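Local coordinates for hypothetical protein (Deinococcus radiodurans, PDB 1U5K) that probably takes part in DNA repair and in recombination by the RecF pathway, and carries a zinc ion held by four cysteines, at residues 11-16 with 98-103; 135-140 with 216-221; 144-149 with 224-229; 150-153 with 158-161; 181-186 with 208-213. All coordinates share one frame; numbering follows the deposited sequence.

How the interactions relate
The five contacts run from the N-terminal OB-fold across the helical region to the zinc site. Interaction 1 comes first along the chain and joins strand 5-17 to helix 86-102; Phe98 and Leu102 of that helix, and Phe103 just after it, pack on helix 129-141 of interaction 2. Interactions 2, 3 and 5 share helix 211-225, touched at its start by 181-186, midway by helix 129-141 and at its end by 144-149. Interactions 2 and 3 alternate along the chain, their centres about 10 Å apart. Interactions 4 and 5 lie within the loops both close; interaction 4, about 33 Å from interaction 1 between centres, holds a zinc ligand. The zinc site is thus an excursion from the helical region.

Interaction 1 of 5, residues 11-16 with 98-103; sequences IVIRRR and FADALF
The guanidinium of Arg14 receives Asp100 at its edge: OD2 lies almost exactly in the guanidinium plane, 2.9 Å from NH2, and the N-H points straight at it (175°). The carboxylate plane is turned 48° from the guanidinium, and NH2 meets OD2 from above it, so a single pair of atoms makes this salt bridge and the two groups are not joined side by side. The bend at the CG-CD bond of Arg14 (chi3 -60°) turns the end of the chain toward the helix. Beside the ion pair, Ile13 CD1 lies 3.8 Å from Asp100 CB, a small apolar patch. The segments join the OB-fold to the helical region: 11-16 belongs to strand 5-17 of the OB sheet, and 98-103 closes helix 86-102. Ile13 and Arg14 both face Thr26 in a classic beta bulge, which lets these two consecutive side chains point toward the same helix. Both charges have second partners, since Arg14 NH2 also pairs with Glu97 and Asp100 OD1 with Lys33, making a small charge network between strand and helix. An asparagine in place of Asp100 would probably remove the negative charge that Arg14 and Lys33 share, leaving Lys33 without this charged mate and Arg14 with a weaker hold on the helix. In the two-chain assembly, Arg14 also packs on Pro86 of the second subunit.

Interaction 2 of 5, residues 135-140 with 216-221; sequences VMSYKL and RALEKF
Leu218 lies over one face of the Tyr138 ring, its CD1 4.3 Å from the ring centroid and offset toward the rim, a CH-pi contact only 14° off the ring normal. Its CB adds to the grip, 3.8 Å from Tyr138 CE1. The other methyl of the leucine, CD2, turns to Ser137 and comes within 3.2 Å of OG. With CG anti to the backbone N (chi1 178°) the branch point is carried toward helix 129-141, and its two methyls part between the ring and the serine. Farther along the ring, Tyr138 OH reaches over helix 211-225 and touches Ala217 CB at 3.7 Å. The next shell fixes these groups: Tyr138 OH is hydrogen-bonded to Leu214 O one turn back, Phe189 meets the tyrosine ring edge-to-face, and Phe98 of helix 86-102 touches both Ser137 and Leu218. The two helices run in roughly the same direction, their short segments inclined by 31° with axes 11.3 Å apart, a spacing the long tyrosine can span. Both hydroxyls in this buried contact are satisfied by main-chain carbonyls, Ser137 OG by Leu134 O in its own helix and Tyr138 OH across the interface, so apolar packing on Leu218 need not cost either polar atom its partner.

Interaction 3 of 5, residues 144-149 with 224-229; sequences AGVIPQ and VQVGGV
Val146 and Gln225 meet at a slant, the valine CG1 lying 3.5 Å from Gln225 CB, while the glutamine end carries on past it to the backbone of Ile147. The bend at its CB-CG bond (chi2 -86°) turns the amide toward the loop backbone, and there Gln225 OE1 accepts the Ile147 N-H at 3.2 Å. The N-H points nearly straight at the oxygen (174°), yet it comes from above the carbonyl plane. The same methyl, CG1 of Val146, is also pressed against Val226 CG2 at 3.3 Å, tighter than usual for two methyls. One branch of Val146 thus touches two consecutive residues where helix 211-225 ends, Val226 being the first to leave helical geometry. An alanine at Gln225 would probably leave the Ile147 N-H without this acceptor and the loop less firmly tied to the helix end. The loop 144-149 follows helix 129-141 and leads toward the zinc site, so the contact ties its beginning to the close of helix 211-225. From there, Val146 CG2 packs on Phe221 of that same helix, and Ala144 sits against Leu102 and Phe103 at the end of helix 86-102.

Interaction 4 of 5, residues 150-153 with 158-161; sequences TARC and APDP. With ZN (zinc ion), chain C.
Arg152 and Pro159 face each other in a single antiparallel beta bridge, within a tight loop whose two arms pair next to the zinc site, at the Cys153 end, in the C-terminal part of RecO. Two backbone hydrogen bonds flank the pair: Asp160 N gives to Ala151 O and Cys153 N gives to Ala158 O, each 2.8 Å long and nearly straight at the hydrogen. Close CA-H...O contacts accompany them, the nearer running from Arg152 CA to Ala158 O at 3.3 Å. Beyond the bridge, a water donates to both Thr150 O and Pro161 O and so continues the link between the arms. The ring of Pro161 packs against the backbone of the other arm, with CG 3.5 Å from Cys153 N. The arginine reaches outward, extended from CG to NE, and its NH1 is hydrogen-bonded to Gly157 O, close to the ring of Pro159. At the other end, Cys153 SG, anti to its backbone N (chi1 169°), binds zinc at 2.4 Å. Cys156, Cys173 and Cys176 complete the four-sulfur site. The bond from Cys153 N to Ala158 O closes the loop that carries Cys153 and Cys156, an arrangement consistent with the zinc beta-ribbon character of the RecO C-terminal part. The loop lies between helix 129-141 and strand 163-164, and side chains of strand 171-172 touch it: Leu171 meets Thr150 and Pro161, and Leu172 meets Cys153.

Interaction 5 of 5, residues 181-186 with 208-213; sequences PYPPAV and SADRPA
Val186 and Asp210 make the close part of this contact: the valine CG2 meets Asp210 CB at 3.5 Å, with the two side chains slanting past each other. With Val186 CG2 anti to its carbonyl carbon, that methyl reaches the aspartate methylene; the Asp210 torsion (chi1 -66°) sets only where its carboxylate goes, toward Pro183. There the touch is lighter, Pro183 CG lying 3.8 Å from Asp210 OD1 as the ring and the carboxylate slide by in opposite directions. The segments bring together two helix starts. Pro183 occupies the N-cap position of helix 184-192, while 208-210 forms a short 3-10 turn that leads into helix 211-225, so the valine, on the first turn of one helix, packs against the residue just ahead of the other. Deeper in, Val186 also touches Leu214 of that second helix. The Tyr182 side is looser. Its ring approaches Ala213 obliquely, CE2 being 4.2 Å from Ala213 CB, and its hydroxyl gets to the helix through a water. That water lies in the plane of the ring at its edge, 2.7 Å from Tyr182 OH, and donates a hydrogen bond to Ala213 O at 2.8 Å. Around the tyrosine stand Leu187 and Leu190 of helix 184-192 together with Ala217 of helix 211-225, and its backbone is hydrogen-bonded to Glu162 just ahead of strand 163-164. The zinc ion lies about 13 Å from the Tyr182 side chain.

Interaction 1 of 5, residues 11-16 with 98-103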
# COMPACT_ATOMS: atom_id res chain seq x y z
N ILE A 11 -9.67 -17.55 9.37
CA ILE A 11 -8.33 -17.07 9.58
C ILE A 11 -8.28 -15.55 9.51
O ILE A 11 -8.72 -14.95 8.53
CB ILE A 11 -7.43 -17.69 8.49
CG1 ILE A 11 -7.38 -19.21 8.69
CG2 ILE A 11 -6.03 -17.14 8.68
CD1 ILE A 11 -6.75 -19.96 7.58
N VAL A 12 -7.65 -14.98 10.52
CA VAL A 12 -7.48 -13.54 10.66
C VAL A 12 -6.44 -13.12 9.64
O VAL A 12 -5.32 -13.62 9.67
CB VAL A 12 -6.98 -13.15 12.06
CG1 VAL A 12 -6.78 -11.66 12.19
CG2 VAL A 12 -7.93 -13.62 13.10
N ILE A 13 -6.82 -12.24 8.73
CA ILE A 13 -5.91 -11.71 7.72
C ILE A 13 -5.51 -10.25 7.90
O ILE A 13 -4.55 -9.79 7.29
CB ILE A 13 -6.42 -11.99 6.30
CG1 ILE A 13 -7.75 -11.28 6.01
CG2 ILE A 13 -6.48 -13.48 6.07
CD1 ILE A 13 -8.01 -11.00 4.55
N ARG A 14 -6.24 -9.53 8.76
CA ARG A 14 -5.92 -8.15 9.08
C ARG A 14 -6.48 -7.83 10.46
O ARG A 14 -7.59 -8.24 10.79
CB ARG A 14 -6.48 -7.16 8.04
CG ARG A 14 -5.69 -5.87 7.98
CD ARG A 14 -6.07 -4.90 6.84
NE ARG A 14 -5.90 -5.49 5.51
CZ ARG A 14 -6.89 -5.96 4.76
NH1 ARG A 14 -8.16 -5.87 5.15
NH2 ARG A 14 -6.62 -6.49 3.58
N ARG A 15 -5.71 -7.05 11.23
CA ARG A 15 -6.06 -6.60 12.58
C ARG A 15 -5.77 -5.11 12.64
O ARG A 15 -4.67 -4.68 12.30
CB ARG A 15 -5.25 -7.38 13.60
CG ARG A 15 -5.20 -6.81 15.00
CD ARG A 15 -4.30 -7.59 15.94
NE ARG A 15 -4.21 -6.93 17.24
CZ ARG A 15 -4.78 -7.36 18.35
NH1 ARG A 15 -5.49 -8.47 18.34
NH2 ARG A 15 -4.64 -6.70 19.49
N ARG A 16 -6.79 -4.32 12.97
CA ARG A 16 -6.67 -2.90 13.26
C ARG A 16 -7.02 -2.64 14.73
O ARG A 16 -8.08 -3.03 15.20
CB ARG A 16 -7.59 -2.09 12.34
CG ARG A 16 -7.65 -0.59 12.64
CD ARG A 16 -6.34 0.14 12.36
NE ARG A 16 -6.16 0.24 10.92
CZ ARG A 16 -6.72 1.17 10.15
NH1 ARG A 16 -7.47 2.12 10.68
NH2 ARG A 16 -6.51 1.15 8.84
N PHE A 98 -2.95 -10.69 -0.73
CA PHE A 98 -3.19 -11.09 -2.10
C PHE A 98 -4.58 -11.70 -2.22
O PHE A 98 -5.36 -11.33 -3.10
CB PHE A 98 -2.15 -12.10 -2.58
CG PHE A 98 -2.46 -12.70 -3.92
CD1 PHE A 98 -2.22 -12.01 -5.10
CD2 PHE A 98 -3.02 -13.96 -4.00
CE1 PHE A 98 -2.51 -12.59 -6.35
CE2 PHE A 98 -3.29 -14.55 -5.23
CZ PHE A 98 -3.07 -13.85 -6.40
N ALA A 99 -4.90 -12.62 -1.31
CA ALA A 99 -6.21 -13.25 -1.37
C ALA A 99 -7.36 -12.25 -1.22
O ALA A 99 -8.36 -12.30 -1.95
CB ALA A 99 -6.34 -14.36 -0.35
N ASP A 100 -7.18 -11.28 -0.33
CA ASP A 100 -8.20 -10.28 -0.07
C ASP A 100 -8.41 -9.40 -1.28
O ASP A 100 -9.52 -8.95 -1.53
CB ASP A 100 -7.82 -9.37 1.10
CG ASP A 100 -8.99 -8.54 1.60
OD1 ASP A 100 -10.14 -9.01 1.69
OD2 ASP A 100 -8.82 -7.35 1.90
N ALA A 101 -7.33 -9.15 -2.02
CA ALA A 101 -7.35 -8.30 -3.18
C ALA A 101 -7.94 -9.03 -4.37
O ALA A 101 -8.58 -8.41 -5.22
CB ALA A 101 -5.95 -7.83 -3.47
N LEU A 102 -7.73 -10.34 -4.43
CA LEU A 102 -8.05 -11.10 -5.62
C LEU A 102 -9.55 -11.40 -5.71
O LEU A 102 -10.13 -11.36 -6.79
CB LEU A 102 -7.20 -12.37 -5.72
CG LEU A 102 -7.59 -13.38 -6.80
CD1 LEU A 102 -7.23 -12.78 -8.15
CD2 LEU A 102 -6.88 -14.71 -6.63
N PHE A 103 -10.14 -11.72 -4.57
CA PHE A 103 -11.53 -12.11 -4.46
C PHE A 103 -12.38 -10.91 -4.04
O PHE A 103 -12.21 -10.38 -2.95
CB PHE A 103 -11.66 -13.21 -3.42
CG PHE A 103 -11.04 -14.51 -3.83
CD1 PHE A 103 -9.71 -14.78 -3.56
CD2 PHE A 103 -11.78 -15.46 -4.53
CE1 PHE A 103 -9.14 -15.98 -3.98
CE2 PHE A 103 -11.22 -16.66 -4.94
CZ PHE A 103 -9.89 -16.92 -4.67

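Interaction 2 of 5, residues 135-140 with 216-221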
# COMPACT_ATOMS: atom_id res chain seq x y z
N VAL A 135 3.14 -20.79 -6.02
CA VAL A 135 2.26 -21.87 -6.44
C VAL A 135 0.82 -21.61 -6.04
O VAL A 135 -0.08 -21.75 -6.85
CB VAL A 135 2.76 -23.23 -5.92
CG1 VAL A 135 1.70 -24.29 -6.10
CG2 VAL A 135 4.03 -23.59 -6.64
N MET A 136 0.64 -21.17 -4.79
CA MET A 136 -0.67 -21.01 -4.20
C MET A 136 -1.36 -19.77 -4.76
O MET A 136 -2.55 -19.78 -5.06
CB MET A 136 -0.54 -20.92 -2.67
CG MET A 136 -0.02 -22.22 -2.07
SD MET A 136 -1.12 -23.59 -2.35
CE MET A 136 -2.23 -23.34 -1.16
N SER A 137 -0.59 -18.70 -4.96
CA SER A 137 -1.15 -17.51 -5.56
C SER A 137 -1.67 -17.76 -7.00
O SER A 137 -2.80 -17.39 -7.34
CB SER A 137 -0.20 -16.33 -5.29
OG SER A 137 0.85 -16.37 -6.23
N TYR A 138 -0.92 -18.50 -7.81
CA TYR A 138 -1.38 -18.85 -9.15
C TYR A 138 -2.57 -19.80 -9.12
O TYR A 138 -3.55 -19.64 -9.86
CB TYR A 138 -0.24 -19.42 -10.01
CG TYR A 138 0.59 -18.42 -10.76
CD1 TYR A 138 1.61 -17.73 -10.12
CD2 TYR A 138 0.35 -18.13 -12.11
CE1 TYR A 138 2.35 -16.80 -10.80
CE2 TYR A 138 1.12 -17.22 -12.81
CZ TYR A 138 2.13 -16.55 -12.15
OH TYR A 138 2.94 -15.63 -12.78
N LYS A 139 -2.53 -20.76 -8.20
CA LYS A 139 -3.66 -21.66 -8.02
C LYS A 139 -4.95 -20.94 -7.66
O LYS A 139 -6.01 -21.30 -8.17
CB LYS A 139 -3.37 -22.75 -6.99
CG LYS A 139 -4.34 -23.91 -7.07
CD LYS A 139 -3.99 -24.97 -8.11
CE LYS A 139 -5.06 -26.05 -8.14
NZ LYS A 139 -5.07 -26.82 -9.40
N LEU A 140 -4.86 -19.93 -6.80
CA LEU A 140 -6.05 -19.18 -6.42
C LEU A 140 -6.66 -18.44 -7.61
O LEU A 140 -7.84 -18.15 -7.60
CB LEU A 140 -5.76 -18.20 -5.29
CG LEU A 140 -5.53 -18.78 -3.90
CD1 LEU A 140 -4.69 -17.90 -2.97
CD2 LEU A 140 -6.84 -19.19 -3.26
N ARG A 216 6.23 -10.97 -11.59
CA ARG A 216 5.88 -9.83 -12.42
C ARG A 216 4.63 -10.10 -13.23
O ARG A 216 3.74 -9.26 -13.32
CB ARG A 216 7.04 -9.37 -13.30
CG ARG A 216 8.05 -8.51 -12.55
CD ARG A 216 8.95 -7.66 -13.44
NE ARG A 216 9.64 -8.53 -14.40
CZ ARG A 216 10.78 -9.16 -14.16
NH1 ARG A 216 11.42 -8.99 -13.00
NH2 ARG A 216 11.29 -9.94 -15.09
N ALA A 217 4.54 -11.30 -13.80
CA ALA A 217 3.42 -11.67 -14.64
C ALA A 217 2.15 -11.71 -13.80
O ALA A 217 1.11 -11.18 -14.22
CB ALA A 217 3.69 -12.99 -15.27
N LEU A 218 2.27 -12.27 -12.60
CA LEU A 218 1.17 -12.33 -11.65
C LEU A 218 0.64 -10.93 -11.32
O LEU A 218 -0.57 -10.73 -11.37
CB LEU A 218 1.57 -13.10 -10.39
CG LEU A 218 0.52 -13.20 -9.29
CD1 LEU A 218 -0.58 -14.07 -9.77
CD2 LEU A 218 1.14 -13.66 -7.97
N GLU A 219 1.54 -9.99 -11.03
CA GLU A 219 1.20 -8.62 -10.67
C GLU A 219 0.48 -7.89 -11.80
O GLU A 219 -0.54 -7.25 -11.55
CB GLU A 219 2.45 -7.83 -10.30
CG GLU A 219 3.06 -8.20 -8.96
CD GLU A 219 4.28 -7.37 -8.62
OE1 GLU A 219 4.13 -6.38 -7.88
OE2 GLU A 219 5.40 -7.65 -9.09
N LYS A 220 0.99 -8.00 -13.02
CA LYS A 220 0.40 -7.37 -14.18
C LYS A 220 -0.99 -7.94 -14.46
O LYS A 220 -1.96 -7.20 -14.63
CB LYS A 220 1.30 -7.58 -15.41
CG LYS A 220 0.86 -6.85 -16.68
CD LYS A 220 0.53 -5.39 -16.48
CE LYS A 220 1.69 -4.45 -16.23
NZ LYS A 220 1.16 -3.05 -16.38
N PHE A 221 -1.07 -9.26 -14.52
CA PHE A 221 -2.33 -9.93 -14.77
C PHE A 221 -3.40 -9.54 -13.76
O PHE A 221 -4.50 -9.17 -14.17
CB PHE A 221 -2.13 -11.45 -14.78
CG PHE A 221 -3.37 -12.24 -15.06
CD1 PHE A 221 -3.93 -12.27 -16.32
CD2 PHE A 221 -4.01 -12.92 -14.05
CE1 PHE A 221 -5.07 -13.02 -16.58
CE2 PHE A 221 -5.16 -13.65 -14.30
CZ PHE A 221 -5.69 -13.70 -15.57

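Interaction 3 of 5, residues 144-149 with 224-229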
# COMPACT_ATOMS: atom_id res chain seq x y z
N ALA A 144 -11.12 -17.62 -8.71
CA ALA A 144 -11.53 -16.24 -8.56
C ALA A 144 -12.20 -15.82 -9.86
O ALA A 144 -12.38 -16.64 -10.76
CB ALA A 144 -10.31 -15.39 -8.20
N GLY A 145 -12.52 -14.53 -9.95
CA GLY A 145 -13.24 -13.91 -11.06
C GLY A 145 -12.47 -13.57 -12.34
O GLY A 145 -13.08 -13.37 -13.40
N VAL A 146 -11.16 -13.43 -12.23
CA VAL A 146 -10.27 -13.37 -13.40
C VAL A 146 -10.38 -14.60 -14.31
O VAL A 146 -10.84 -15.67 -13.86
CB VAL A 146 -8.81 -13.24 -12.95
CG1 VAL A 146 -8.66 -12.05 -12.02
CG2 VAL A 146 -8.34 -14.51 -12.25
N ILE A 147 -9.93 -14.40 -15.55
CA ILE A 147 -9.90 -15.42 -16.60
C ILE A 147 -8.50 -15.63 -17.15
O ILE A 147 -8.01 -14.90 -18.02
CB ILE A 147 -10.87 -15.10 -17.76
CG1 ILE A 147 -12.29 -14.90 -17.23
CG2 ILE A 147 -10.77 -16.16 -18.86
CD1 ILE A 147 -13.23 -16.07 -17.53
N PRO A 148 -7.82 -16.62 -16.59
CA PRO A 148 -6.49 -16.98 -17.08
C PRO A 148 -6.63 -17.47 -18.53
O PRO A 148 -7.65 -18.08 -18.90
CB PRO A 148 -6.04 -18.07 -16.10
CG PRO A 148 -6.99 -18.02 -14.92
CD PRO A 148 -8.24 -17.40 -15.40
N GLN A 149 -5.65 -17.16 -19.37
CA GLN A 149 -5.72 -17.52 -20.78
C GLN A 149 -4.31 -17.61 -21.35
O GLN A 149 -3.73 -16.57 -21.66
CB GLN A 149 -6.57 -16.51 -21.56
CG GLN A 149 -7.07 -16.96 -22.92
CD GLN A 149 -5.98 -16.90 -23.97
OE1 GLN A 149 -5.69 -15.84 -24.56
NE2 GLN A 149 -5.37 -18.04 -24.20
N VAL A 224 -4.45 -5.83 -14.04
CA VAL A 224 -5.27 -5.56 -15.22
C VAL A 224 -6.66 -6.18 -15.07
O VAL A 224 -7.65 -5.55 -15.44
CB VAL A 224 -4.59 -6.01 -16.52
CG1 VAL A 224 -5.55 -5.96 -17.71
CG2 VAL A 224 -3.37 -5.15 -16.74
N GLN A 225 -6.77 -7.38 -14.53
CA GLN A 225 -8.03 -8.11 -14.50
C GLN A 225 -8.95 -7.68 -13.37
O GLN A 225 -10.17 -7.73 -13.51
CB GLN A 225 -7.78 -9.61 -14.35
CG GLN A 225 -7.09 -10.33 -15.51
CD GLN A 225 -8.07 -10.78 -16.56
OE1 GLN A 225 -9.05 -11.45 -16.24
NE2 GLN A 225 -7.82 -10.38 -17.81
N VAL A 226 -8.39 -7.29 -12.23
CA VAL A 226 -9.19 -7.07 -11.02
C VAL A 226 -9.07 -5.60 -10.66
O VAL A 226 -7.97 -5.09 -10.60
CB VAL A 226 -8.70 -7.89 -9.82
CG1 VAL A 226 -9.50 -7.59 -8.56
CG2 VAL A 226 -8.76 -9.35 -10.14
N GLY A 227 -10.19 -4.93 -10.41
CA GLY A 227 -10.12 -3.60 -9.83
C GLY A 227 -9.47 -3.49 -8.46
O GLY A 227 -9.52 -4.41 -7.65
N GLY A 228 -8.91 -2.33 -8.14
CA GLY A 228 -8.42 -2.04 -6.80
C GLY A 228 -7.06 -1.37 -6.80
O GLY A 228 -6.51 -1.06 -7.85
N VAL A 229 -6.48 -1.24 -5.61
CA VAL A 229 -5.19 -0.59 -5.41
C VAL A 229 -4.06 -1.60 -5.47
O VAL A 229 -2.91 -1.27 -5.72
CB VAL A 229 -5.14 0.10 -4.03
CG1 VAL A 229 -6.29 1.11 -3.93
CG2 VAL A 229 -5.13 -0.93 -2.86

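Interaction 4 of 5, residues 150-153 with 158-161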
# COMPACT_ATOMS: atom_id res chain seq x y z
N THR A 150 -3.75 -18.81 -21.41
CA THR A 150 -2.41 -19.11 -21.90
C THR A 150 -2.30 -19.91 -23.21
O THR A 150 -1.21 -20.08 -23.74
CB THR A 150 -1.61 -19.86 -20.81
OG1 THR A 150 -2.36 -20.97 -20.31
CG2 THR A 150 -1.41 -18.97 -19.59
N ALA A 151 -3.42 -20.33 -23.78
CA ALA A 151 -3.43 -21.13 -25.00
C ALA A 151 -3.25 -20.31 -26.27
O ALA A 151 -2.81 -20.85 -27.28
CB ALA A 151 -4.71 -21.96 -25.09
N ARG A 152 -3.57 -19.02 -26.25
CA ARG A 152 -3.47 -18.17 -27.44
C ARG A 152 -2.86 -16.80 -27.16
O ARG A 152 -3.02 -16.24 -26.08
CB ARG A 152 -4.86 -18.00 -28.04
CG ARG A 152 -5.52 -19.29 -28.52
CD ARG A 152 -6.86 -19.00 -29.17
NE ARG A 152 -7.44 -20.10 -29.94
CZ ARG A 152 -7.07 -20.53 -31.14
NH1 ARG A 152 -6.05 -20.01 -31.82
NH2 ARG A 152 -7.74 -21.55 -31.67
N CYS A 153 -2.14 -16.25 -28.13
CA CYS A 153 -1.57 -14.93 -28.01
C CYS A 153 -2.68 -13.95 -27.67
O CYS A 153 -3.74 -13.95 -28.30
CB CYS A 153 -0.86 -14.52 -29.31
SG CYS A 153 -0.38 -12.79 -29.42
N ALA A 158 -2.80 -16.36 -32.00
CA ALA A 158 -1.94 -17.49 -32.37
C ALA A 158 -1.71 -18.48 -31.23
O ALA A 158 -1.53 -18.12 -30.07
CB ALA A 158 -0.60 -17.05 -32.92
N PRO A 159 -1.78 -19.76 -31.58
CA PRO A 159 -1.67 -20.83 -30.58
C PRO A 159 -0.31 -20.90 -29.91
O PRO A 159 0.73 -20.64 -30.52
CB PRO A 159 -2.04 -22.11 -31.34
CG PRO A 159 -2.27 -21.71 -32.74
CD PRO A 159 -2.10 -20.23 -32.94
N ASP A 160 -0.33 -21.22 -28.62
CA ASP A 160 0.88 -21.52 -27.86
C ASP A 160 1.92 -20.41 -27.79
O ASP A 160 3.10 -20.67 -28.02
CB ASP A 160 1.52 -22.79 -28.43
CG ASP A 160 0.54 -23.93 -28.50
OD1 ASP A 160 -0.15 -24.13 -27.48
OD2 ASP A 160 0.33 -24.61 -29.52
N PRO A 161 1.54 -19.21 -27.37
CA PRO A 161 2.47 -18.09 -27.25
C PRO A 161 3.52 -18.37 -26.18
O PRO A 161 3.23 -18.98 -25.15
CB PRO A 161 1.57 -16.93 -26.83
CG PRO A 161 0.43 -17.55 -26.12
CD PRO A 161 0.21 -18.87 -26.82
ZN ZN C . 0.34 -12.70 -31.75
O HOH W 1 1.24 -20.89 -24.42

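Interaction 5 of 5, residues 181-186 with 208-213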
# COMPACT_ATOMS: atom_id res chain seq x y z
N PRO A 181 11.55 -14.84 -25.45
CA PRO A 181 10.61 -15.80 -24.89
C PRO A 181 10.92 -16.11 -23.42
O PRO A 181 12.06 -15.93 -23.00
CB PRO A 181 10.78 -17.04 -25.77
CG PRO A 181 12.08 -16.89 -26.48
CD PRO A 181 12.43 -15.44 -26.47
N TYR A 182 9.89 -16.46 -22.65
CA TYR A 182 10.13 -17.01 -21.33
C TYR A 182 10.93 -18.30 -21.49
O TYR A 182 10.69 -19.06 -22.43
CB TYR A 182 8.81 -17.35 -20.66
CG TYR A 182 8.03 -16.17 -20.12
CD1 TYR A 182 6.72 -15.96 -20.50
CD2 TYR A 182 8.60 -15.30 -19.20
CE1 TYR A 182 6.01 -14.89 -19.99
CE2 TYR A 182 7.87 -14.27 -18.64
CZ TYR A 182 6.56 -14.06 -19.03
OH TYR A 182 5.82 -13.01 -18.52
N PRO A 183 11.84 -18.57 -20.57
CA PRO A 183 12.54 -19.86 -20.58
C PRO A 183 11.58 -21.00 -20.29
O PRO A 183 10.47 -20.79 -19.78
CB PRO A 183 13.62 -19.71 -19.50
CG PRO A 183 13.20 -18.59 -18.65
CD PRO A 183 12.27 -17.72 -19.45
N PRO A 184 11.99 -22.20 -20.68
CA PRO A 184 11.09 -23.35 -20.66
C PRO A 184 10.41 -23.67 -19.32
O PRO A 184 9.26 -24.09 -19.31
CB PRO A 184 11.98 -24.52 -21.11
CG PRO A 184 13.22 -23.93 -21.67
CD PRO A 184 13.31 -22.50 -21.25
N ALA A 185 11.11 -23.57 -18.20
CA ALA A 185 10.50 -23.93 -16.92
C ALA A 185 9.48 -22.85 -16.53
O ALA A 185 8.45 -23.15 -15.92
CB ALA A 185 11.56 -24.07 -15.83
N VAL A 186 9.76 -21.59 -16.87
CA VAL A 186 8.79 -20.52 -16.65
C VAL A 186 7.52 -20.73 -17.45
O VAL A 186 6.41 -20.70 -16.92
CB VAL A 186 9.45 -19.17 -16.92
CG1 VAL A 186 8.43 -18.05 -16.99
CG2 VAL A 186 10.53 -18.91 -15.88
N SER A 208 15.44 -19.84 -8.53
CA SER A 208 15.25 -18.53 -7.93
C SER A 208 15.47 -17.42 -8.96
O SER A 208 14.80 -16.39 -8.93
CB SER A 208 16.18 -18.41 -6.72
OG SER A 208 16.24 -17.07 -6.27
N ALA A 209 16.40 -17.66 -9.88
CA ALA A 209 16.72 -16.67 -10.90
C ALA A 209 15.50 -16.40 -11.78
O ALA A 209 15.35 -15.28 -12.24
CB ALA A 209 17.89 -17.13 -11.78
N ASP A 210 14.65 -17.40 -12.02
CA ASP A 210 13.48 -17.24 -12.87
C ASP A 210 12.20 -16.77 -12.18
O ASP A 210 11.19 -16.51 -12.83
CB ASP A 210 13.18 -18.55 -13.60
CG ASP A 210 14.27 -18.93 -14.59
OD1 ASP A 210 14.82 -18.05 -15.29
OD2 ASP A 210 14.65 -20.11 -14.71
N ARG A 211 12.27 -16.58 -10.87
CA ARG A 211 11.06 -16.24 -10.13
C ARG A 211 10.57 -14.81 -10.29
O ARG A 211 9.36 -14.62 -10.34
CB ARG A 211 11.21 -16.63 -8.66
CG ARG A 211 11.24 -18.12 -8.44
CD ARG A 211 11.42 -18.47 -6.99
NE ARG A 211 11.73 -19.88 -6.86
CZ ARG A 211 11.84 -20.56 -5.73
NH1 ARG A 211 11.68 -19.95 -4.56
NH2 ARG A 211 12.06 -21.87 -5.78
N PRO A 212 11.45 -13.81 -10.36
CA PRO A 212 10.98 -12.43 -10.59
C PRO A 212 10.04 -12.34 -11.80
O PRO A 212 9.04 -11.63 -11.72
CB PRO A 212 12.28 -11.63 -10.73
CG PRO A 212 13.23 -12.39 -9.85
CD PRO A 212 12.90 -13.84 -10.14
N ALA A 213 10.32 -13.07 -12.87
CA ALA A 213 9.44 -13.13 -14.03
C ALA A 213 8.02 -13.61 -13.69
O ALA A 213 7.03 -13.03 -14.15
CB ALA A 213 10.03 -14.03 -15.09
O HOH W 2 7.09 -11.63 -16.56